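Long-range contact in 5'-Methylthioadenosine Nucleosidase (Arabidopsis thaliana, PDB 2H8G), which is a nucleosidase of the phosphorylase superfamily, an alpha/beta protein modelled with adenine in its pocket: residues A39-T51 with V63-V76. Sequence-based numbering, arbitrary orientation.
Sequences ALPLVNKFGLSET and VLYHGVHKDLRINV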
ATOM      1  N   ALA A  39      18.710   7.400  -3.694  1.00 26.97           N
ATOM      2  CA  ALA A  39      19.327   7.442  -2.372  1.00 27.96           C
ATOM      3  C   ALA A  39      20.850   7.472  -2.360  1.00 29.44           C
ATOM      4  O   ALA A  39      21.450   8.167  -1.539  1.00 29.66           O
ATOM      5  CB  ALA A  39      18.839   6.264  -1.536  1.00 27.02           C
ATOM      6  N   LEU A  40      21.475   6.717  -3.257  1.00 31.56           N
ATOM      7  CA  LEU A  40      22.935   6.660  -3.303  1.00 32.29           C
ATOM      8  C   LEU A  40      23.619   8.023  -3.274  1.00 32.74           C
ATOM      9  O   LEU A  40      24.552   8.231  -2.499  1.00 32.03           O
ATOM     10  CB  LEU A  40      23.405   5.869  -4.529  1.00 33.66           C
ATOM     11  CG  LEU A  40      23.169   4.355  -4.473  1.00 35.63           C
ATOM     12  CD1 LEU A  40      23.611   3.716  -5.781  1.00 36.53           C
ATOM     13  CD2 LEU A  40      23.932   3.760  -3.293  1.00 36.39           C
ATOM     14  N   PRO A  41      23.172   8.970  -4.115  1.00 33.60           N
ATOM     15  CA  PRO A  41      23.802  10.293  -4.117  1.00 34.20           C
ATOM     16  C   PRO A  41      23.829  10.914  -2.722  1.00 35.03           C
ATOM     17  O   PRO A  41      24.829  11.505  -2.313  1.00 35.69           O
ATOM     18  CB  PRO A  41      22.928  11.086  -5.085  1.00 34.63           C
ATOM     19  CG  PRO A  41      22.467  10.035  -6.051  1.00 34.36           C
ATOM     20  CD  PRO A  41      22.107   8.896  -5.133  1.00 34.05           C
ATOM     21  N   LEU A  42      22.724  10.767  -1.994  1.00 35.08           N
ATOM     22  CA  LEU A  42      22.609  11.317  -0.649  1.00 34.14           C
ATOM     23  C   LEU A  42      23.430  10.511   0.355  1.00 34.81           C
ATOM     24  O   LEU A  42      24.041  11.075   1.261  1.00 34.84           O
ATOM     25  CB  LEU A  42      21.138  11.341  -0.217  1.00 33.78           C
ATOM     26  CG  LEU A  42      20.802  12.075   1.083  1.00 33.36           C
ATOM     27  CD1 LEU A  42      21.182  13.542   0.961  1.00 33.19           C
ATOM     28  CD2 LEU A  42      19.314  11.938   1.373  1.00 33.77           C
ATOM     29  N   VAL A  43      23.437   9.193   0.192  1.00 35.46           N
ATOM     30  CA  VAL A  43      24.195   8.319   1.082  1.00 35.61           C
ATOM     31  C   VAL A  43      25.681   8.665   1.012  1.00 36.22           C
ATOM     32  O   VAL A  43      26.343   8.822   2.038  1.00 34.65           O
ATOM     33  CB  VAL A  43      24.009   6.833   0.698  1.00 35.75           C
ATOM     34  CG1 VAL A  43      24.969   5.957   1.497  1.00 35.84           C
ATOM     35  CG2 VAL A  43      22.570   6.405   0.958  1.00 36.17           C
ATOM     36  N   ASN A  44      26.194   8.785  -0.208  1.00 36.97           N
ATOM     37  CA  ASN A  44      27.598   9.108  -0.434  1.00 38.73           C
ATOM     38  C   ASN A  44      27.938  10.508   0.067  1.00 39.37           C
ATOM     39  O   ASN A  44      29.021  10.738   0.604  1.00 40.49           O
ATOM     40  CB  ASN A  44      27.922   8.996  -1.928  1.00 39.82           C
ATOM     41  CG  ASN A  44      27.834   7.565  -2.439  1.00 41.21           C
ATOM     42  OD1 ASN A  44      27.774   7.326  -3.647  1.00 43.05           O
ATOM     43  ND2 ASN A  44      27.839   6.605  -1.519  1.00 41.84           N
ATOM     44  N   LYS A  45      27.004  11.439  -0.104  1.00 39.34           N
ATOM     45  CA  LYS A  45      27.211  12.817   0.326  1.00 40.04           C
ATOM     46  C   LYS A  45      27.479  12.922   1.825  1.00 40.28           C
ATOM     47  O   LYS A  45      28.333  13.695   2.255  1.00 41.09           O
ATOM     48  CB  LYS A  45      25.993  13.671  -0.039  1.00 40.45           C
ATOM     49  CG  LYS A  45      26.082  15.114   0.428  1.00 41.60           C
ATOM     50  CD  LYS A  45      27.240  15.849  -0.227  1.00 43.07           C
ATOM     51  CE  LYS A  45      27.319  17.288   0.260  1.00 44.13           C
ATOM     52  NZ  LYS A  45      28.406  18.045  -0.419  1.00 46.00           N
ATOM     53  N   PHE A  46      26.748  12.146   2.620  1.00 39.51           N
ATOM     54  CA  PHE A  46      26.926  12.173   4.068  1.00 38.68           C
ATOM     55  C   PHE A  46      27.665  10.943   4.583  1.00 38.33           C
ATOM     56  O   PHE A  46      27.723  10.704   5.788  1.00 37.98           O
ATOM     57  CB  PHE A  46      25.571  12.301   4.770  1.00 38.77           C
ATOM     58  CG  PHE A  46      24.893  13.624   4.538  1.00 39.25           C
ATOM     59  CD1 PHE A  46      24.368  13.944   3.289  1.00 39.13           C
ATOM     60  CD2 PHE A  46      24.801  14.561   5.564  1.00 38.67           C
ATOM     61  CE1 PHE A  46      23.763  15.181   3.064  1.00 39.34           C
ATOM     62  CE2 PHE A  46      24.198  15.800   5.349  1.00 39.55           C
ATOM     63  CZ  PHE A  46      23.679  16.110   4.095  1.00 38.57           C
ATOM     64  N   GLY A  47      28.226  10.168   3.660  1.00 38.73           N
ATOM     65  CA  GLY A  47      28.969   8.976   4.029  1.00 38.90           C
ATOM     66  C   GLY A  47      28.213   8.017   4.928  1.00 39.21           C
ATOM     67  O   GLY A  47      28.766   7.496   5.898  1.00 38.42           O
ATOM     68  N   LEU A  48      26.944   7.782   4.611  1.00 38.53           N
ATOM     69  CA  LEU A  48      26.128   6.868   5.401  1.00 38.03           C
ATOM     70  C   LEU A  48      26.545   5.431   5.102  1.00 38.86           C
ATOM     71  O   LEU A  48      26.906   5.102   3.971  1.00 39.97           O
ATOM     72  CB  LEU A  48      24.647   7.058   5.062  1.00 35.87           C
ATOM     73  CG  LEU A  48      24.078   8.472   5.205  1.00 35.58           C
ATOM     74  CD1 LEU A  48      22.622   8.473   4.775  1.00 34.18           C
ATOM     75  CD2 LEU A  48      24.204   8.949   6.638  1.00 35.06           C
ATOM     76  N   SER A  49      26.494   4.576   6.118  1.00 39.75           N
ATOM     77  CA  SER A  49      26.872   3.178   5.953  1.00 41.44           C
ATOM     78  C   SER A  49      25.642   2.280   5.881  1.00 42.00           C
ATOM     79  O   SER A  49      24.677   2.471   6.623  1.00 40.24           O
ATOM     80  CB  SER A  49      27.762   2.730   7.114  1.00 41.89           C
ATOM     81  OG  SER A  49      28.951   3.501   7.171  1.00 45.30           O
ATOM     82  N   GLU A  50      25.687   1.301   4.986  1.00 43.43           N
ATOM     83  CA  GLU A  50      24.581   0.366   4.817  1.00 45.80           C
ATOM     84  C   GLU A  50      24.601  -0.655   5.946  1.00 47.24           C
ATOM     85  O   GLU A  50      25.516  -1.474   6.031  1.00 47.74           O
ATOM     86  CB  GLU A  50      24.704  -0.358   3.475  1.00 46.30           C
ATOM     87  CG  GLU A  50      23.481  -1.176   3.097  1.00 47.60           C
ATOM     88  CD  GLU A  50      23.688  -1.991   1.838  1.00 48.47           C
ATOM     89  OE1 GLU A  50      24.184  -1.431   0.837  1.00 48.71           O
ATOM     90  OE2 GLU A  50      23.349  -3.192   1.845  1.00 50.67           O
ATOM     91  N   THR A  51      23.597  -0.602   6.816  1.00 48.70           N
ATOM     92  CA  THR A  51      23.513  -1.538   7.931  1.00 50.97           C
ATOM     93  C   THR A  51      23.387  -2.957   7.391  1.00 52.40           C
ATOM     94  O   THR A  51      22.469  -3.262   6.630  1.00 53.35           O
ATOM     95  CB  THR A  51      22.293  -1.246   8.827  1.00 50.55           C
ATOM     96  OG1 THR A  51      21.092  -1.402   8.061  1.00 51.14           O
ATOM     97  CG2 THR A  51      22.359   0.168   9.375  1.00 51.31           C
ATOM     98  N   VAL A  63      16.574  -1.821   2.487  1.00 29.69           N
ATOM     99  CA  VAL A  63      17.925  -1.337   2.742  1.00 30.95           C
ATOM    100  C   VAL A  63      17.893  -0.128   3.667  1.00 31.11           C
ATOM    101  O   VAL A  63      17.154   0.829   3.433  1.00 31.58           O
ATOM    102  CB  VAL A  63      18.623  -0.930   1.429  1.00 30.78           C
ATOM    103  CG1 VAL A  63      20.084  -0.608   1.697  1.00 29.79           C
ATOM    104  CG2 VAL A  63      18.494  -2.041   0.401  1.00 31.88           C
ATOM    105  N   LEU A  64      18.698  -0.179   4.722  1.00 31.70           N
ATOM    106  CA  LEU A  64      18.767   0.913   5.683  1.00 32.01           C
ATOM    107  C   LEU A  64      20.185   1.458   5.790  1.00 33.10           C
ATOM    108  O   LEU A  64      21.117   0.723   6.115  1.00 32.48           O
ATOM    109  CB  LEU A  64      18.299   0.433   7.060  1.00 33.23           C
ATOM    110  CG  LEU A  64      18.502   1.395   8.236  1.00 35.14           C
ATOM    111  CD1 LEU A  64      17.761   2.704   7.978  1.00 36.42           C
ATOM    112  CD2 LEU A  64      18.008   0.742   9.515  1.00 36.44           C
ATOM    113  N   TYR A  65      20.347   2.745   5.502  1.00 31.57           N
ATOM    114  CA  TYR A  65      21.656   3.380   5.600  1.00 32.60           C
ATOM    115  C   TYR A  65      21.605   4.288   6.818  1.00 33.63           C
ATOM    116  O   TYR A  65      20.650   5.049   6.988  1.00 31.99           O
ATOM    117  CB  TYR A  65      21.970   4.228   4.362  1.00 32.02           C
ATOM    118  CG  TYR A  65      21.902   3.498   3.042  1.00 33.40           C
ATOM    119  CD1 TYR A  65      20.695   3.356   2.364  1.00 32.88           C
ATOM    120  CD2 TYR A  65      23.053   2.966   2.456  1.00 33.77           C
ATOM    121  CE1 TYR A  65      20.629   2.711   1.134  1.00 34.73           C
ATOM    122  CE2 TYR A  65      22.999   2.315   1.225  1.00 35.59           C
ATOM    123  CZ  TYR A  65      21.783   2.193   0.569  1.00 36.15           C
ATOM    124  OH  TYR A  65      21.720   1.556  -0.649  1.00 39.16           O
ATOM    125  N   HIS A  66      22.618   4.204   7.673  1.00 35.27           N
ATOM    126  CA  HIS A  66      22.647   5.038   8.866  1.00 36.67           C
ATOM    127  C   HIS A  66      23.929   5.856   8.929  1.00 37.55           C
ATOM    128  O   HIS A  66      24.947   5.493   8.337  1.00 36.70           O
ATOM    129  CB  HIS A  66      22.509   4.178  10.127  1.00 39.77           C
ATOM    130  CG  HIS A  66      23.715   3.343  10.431  1.00 43.39           C
ATOM    131  ND1 HIS A  66      24.258   2.456   9.526  1.00 45.39           N
ATOM    132  CD2 HIS A  66      24.475   3.252  11.548  1.00 45.10           C
ATOM    133  CE1 HIS A  66      25.300   1.855  10.072  1.00 45.37           C
ATOM    134  NE2 HIS A  66      25.454   2.320  11.299  1.00 46.82           N
ATOM    135  N   GLY A  67      23.863   6.972   9.645  1.00 37.95           N
ATOM    136  CA  GLY A  67      25.019   7.834   9.774  1.00 38.65           C
ATOM    137  C   GLY A  67      24.715   9.005  10.681  1.00 39.63           C
ATOM    138  O   GLY A  67      23.592   9.150  11.169  1.00 38.61           O
ATOM    139  N   VAL A  68      25.717   9.845  10.913  1.00 41.07           N
ATOM    140  CA  VAL A  68      25.539  11.004  11.775  1.00 42.58           C
ATOM    141  C   VAL A  68      26.114  12.263  11.142  1.00 42.56           C
ATOM    142  O   VAL A  68      27.221  12.256  10.602  1.00 43.81           O
ATOM    143  CB  VAL A  68      26.218  10.791  13.146  1.00 43.28           C
ATOM    144  CG1 VAL A  68      25.941  11.980  14.051  1.00 44.49           C
ATOM    145  CG2 VAL A  68      25.716   9.503  13.783  1.00 43.87           C
ATOM    146  N   HIS A  69      25.340  13.340  11.202  1.00 42.40           N
ATOM    147  CA  HIS A  69      25.761  14.622  10.662  1.00 42.37           C
ATOM    148  C   HIS A  69      25.467  15.667  11.724  1.00 41.87           C
ATOM    149  O   HIS A  69      24.307  15.951  12.020  1.00 41.03           O
ATOM    150  CB  HIS A  69      24.989  14.954   9.386  1.00 43.17           C
ATOM    151  CG  HIS A  69      25.460  16.204   8.710  1.00 45.34           C
ATOM    152  ND1 HIS A  69      26.723  16.327   8.173  1.00 45.90           N
ATOM    153  CD2 HIS A  69      24.843  17.389   8.496  1.00 45.89           C
ATOM    154  CE1 HIS A  69      26.864  17.534   7.657  1.00 46.38           C
ATOM    155  NE2 HIS A  69      25.738  18.199   7.840  1.00 46.81           N
ATOM    156  N   LYS A  70      26.523  16.230  12.302  1.00 41.99           N
ATOM    157  CA  LYS A  70      26.380  17.234  13.345  1.00 41.80           C
ATOM    158  C   LYS A  70      25.564  16.682  14.507  1.00 41.06           C
ATOM    159  O   LYS A  70      25.933  15.672  15.104  1.00 41.65           O
ATOM    160  CB  LYS A  70      25.718  18.496  12.784  1.00 43.00           C
ATOM    161  CG  LYS A  70      26.530  19.173  11.691  1.00 45.19           C
ATOM    162  CD  LYS A  70      25.814  20.390  11.129  1.00 46.25           C
ATOM    163  CE  LYS A  70      26.604  21.007   9.985  1.00 46.84           C
ATOM    164  NZ  LYS A  70      25.906  22.182   9.390  1.00 48.76           N
ATOM    165  N   ASP A  71      24.451  17.336  14.820  1.00 39.98           N
ATOM    166  CA  ASP A  71      23.604  16.904  15.924  1.00 39.95           C
ATOM    167  C   ASP A  71      22.380  16.115  15.464  1.00 38.57           C
ATOM    168  O   ASP A  71      21.390  16.018  16.188  1.00 39.41           O
ATOM    169  CB  ASP A  71      23.146  18.120  16.735  1.00 42.45           C
ATOM    170  CG  ASP A  71      24.303  19.007  17.160  1.00 44.64           C
ATOM    171  OD1 ASP A  71      24.897  19.678  16.287  1.00 45.93           O
ATOM    172  OD2 ASP A  71      24.623  19.032  18.368  1.00 47.32           O
ATOM    173  N   LEU A  72      22.450  15.545  14.265  1.00 35.93           N
ATOM    174  CA  LEU A  72      21.327  14.780  13.736  1.00 34.03           C
ATOM    175  C   LEU A  72      21.669  13.357  13.325  1.00 33.35           C
ATOM    176  O   LEU A  72      22.674  13.111  12.658  1.00 33.40           O
ATOM    177  CB  LEU A  72      20.719  15.494  12.523  1.00 34.43           C
ATOM    178  CG  LEU A  72      19.881  16.755  12.730  1.00 34.97           C
ATOM    179  CD1 LEU A  72      19.513  17.337  11.371  1.00 36.32           C
ATOM    180  CD2 LEU A  72      18.628  16.420  13.523  1.00 36.97           C
ATOM    181  N   ARG A  73      20.821  12.419  13.732  1.00 32.63           N
ATOM    182  CA  ARG A  73      20.990  11.027  13.353  1.00 33.22           C
ATOM    183  C   ARG A  73      20.242  10.940  12.032  1.00 31.25           C
ATOM    184  O   ARG A  73      19.084  11.345  11.951  1.00 32.33           O
ATOM    185  CB  ARG A  73      20.339  10.096  14.378  1.00 36.53           C
ATOM    186  CG  ARG A  73      21.069  10.016  15.708  1.00 41.15           C
ATOM    187  CD  ARG A  73      20.337   9.100  16.678  1.00 45.43           C
ATOM    188  NE  ARG A  73      21.129   8.818  17.873  1.00 49.76           N
ATOM    189  CZ  ARG A  73      22.270   8.136  17.868  1.00 50.96           C
ATOM    190  NH1 ARG A  73      22.757   7.661  16.728  1.00 52.32           N
ATOM    191  NH2 ARG A  73      22.928   7.925  19.001  1.00 52.10           N
ATOM    192  N   ILE A  74      20.902  10.439  10.998  1.00 30.03           N
ATOM    193  CA  ILE A  74      20.266  10.334   9.693  1.00 29.63           C
ATOM    194  C   ILE A  74      20.073   8.891   9.267  1.00 29.39           C
ATOM    195  O   ILE A  74      21.023   8.111   9.221  1.00 29.80           O
ATOM    196  CB  ILE A  74      21.088  11.051   8.606  1.00 30.37           C
ATOM    197  CG1 ILE A  74      21.310  12.511   8.999  1.00 31.56           C
ATOM    198  CG2 ILE A  74      20.363  10.965   7.265  1.00 31.27           C
ATOM    199  CD1 ILE A  74      22.161  13.281   8.019  1.00 32.64           C
ATOM    200  N   ASN A  75      18.831   8.542   8.958  1.00 28.61           N
ATOM    201  CA  ASN A  75      18.506   7.203   8.505  1.00 28.71           C
ATOM    202  C   ASN A  75      17.880   7.331   7.123  1.00 27.66           C
ATOM    203  O   ASN A  75      17.075   8.227   6.880  1.00 29.75           O
ATOM    204  CB  ASN A  75      17.516   6.535   9.467  1.00 29.55           C
ATOM    205  CG  ASN A  75      18.134   6.221  10.818  1.00 31.75           C
ATOM    206  OD1 ASN A  75      17.610   6.614  11.863  1.00 35.06           O
ATOM    207  ND2 ASN A  75      19.251   5.506  10.804  1.00 33.36           N
ATOM    208  N   VAL A  76      18.283   6.461   6.207  1.00 26.74           N
ATOM    209  CA  VAL A  76      17.729   6.466   4.857  1.00 25.54           C
ATOM    210  C   VAL A  76      17.234   5.051   4.595  1.00 25.62           C
ATOM    211  O   VAL A  76      18.001   4.095   4.692  1.00 24.90           O
ATOM    212  CB  VAL A  76      18.790   6.833   3.797  1.00 26.99           C
ATOM    213  CG1 VAL A  76      18.177   6.763   2.403  1.00 27.18           C
ATOM    214  CG2 VAL A  76      19.325   8.230   4.062  1.00 27.01           C
TER
HETATM  215  O   HOH W   1      27.293  12.081   7.867  1.00 50.31           O
HETATM  216  O   HOH W   2      28.093   5.735   9.260  1.00 52.41           O
HETATM  217  O   HOH W   3      20.172  -2.597   5.363  1.00 39.07           O
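Leu48 packs against the hairpin of strands 63-69 and 72-78, just after helix 36-45. Its CD1 presses on Val76 CG2 at 3.4 Å, tighter than a usual carbon contact, while CD2 lies 3.4 Å from Gly67 CA, where the glycine has no side chain to block it. Beside it, Val43 sits over one face of the Tyr65 ring. Its CG2 makes a CH-pi contact 3.7 Å from the ring centroid. Phe46 turns a ring edge onto the face of His69 in a T-shaped stack, planes at 79°, and CD2 of Phe46 also meets Ile74 CD1.

The other side is looser and opens to solvent at Ser49, Glu50 and His66. Here the short strand 49-50 pairs antiparallel with strand 63-69, and Ser49 and His66 form a hydrogen-bonded pair. Ser49 O takes two bonds from His66, on opposite faces of the carbonyl plane. N gives the straighter one; the bond from ND1 is bent and comes from well above that plane. The His66 chi1 of 71° sets CG between backbone N and carbonyl carbon, which turns ND1 toward Ser49 O. Thr51 grips Leu64 O twice, through N and OG1, each at 2.9 Å. A water joins Thr51 O to Leu64 N.

A Schellman motif at Gly47 ends the helix and turns the chain into strand 49-50, an end strand of the mixed sheet. Helix 233-259 flanks Phe46, and strand 28-32 continues the sheet beyond strand 72-78.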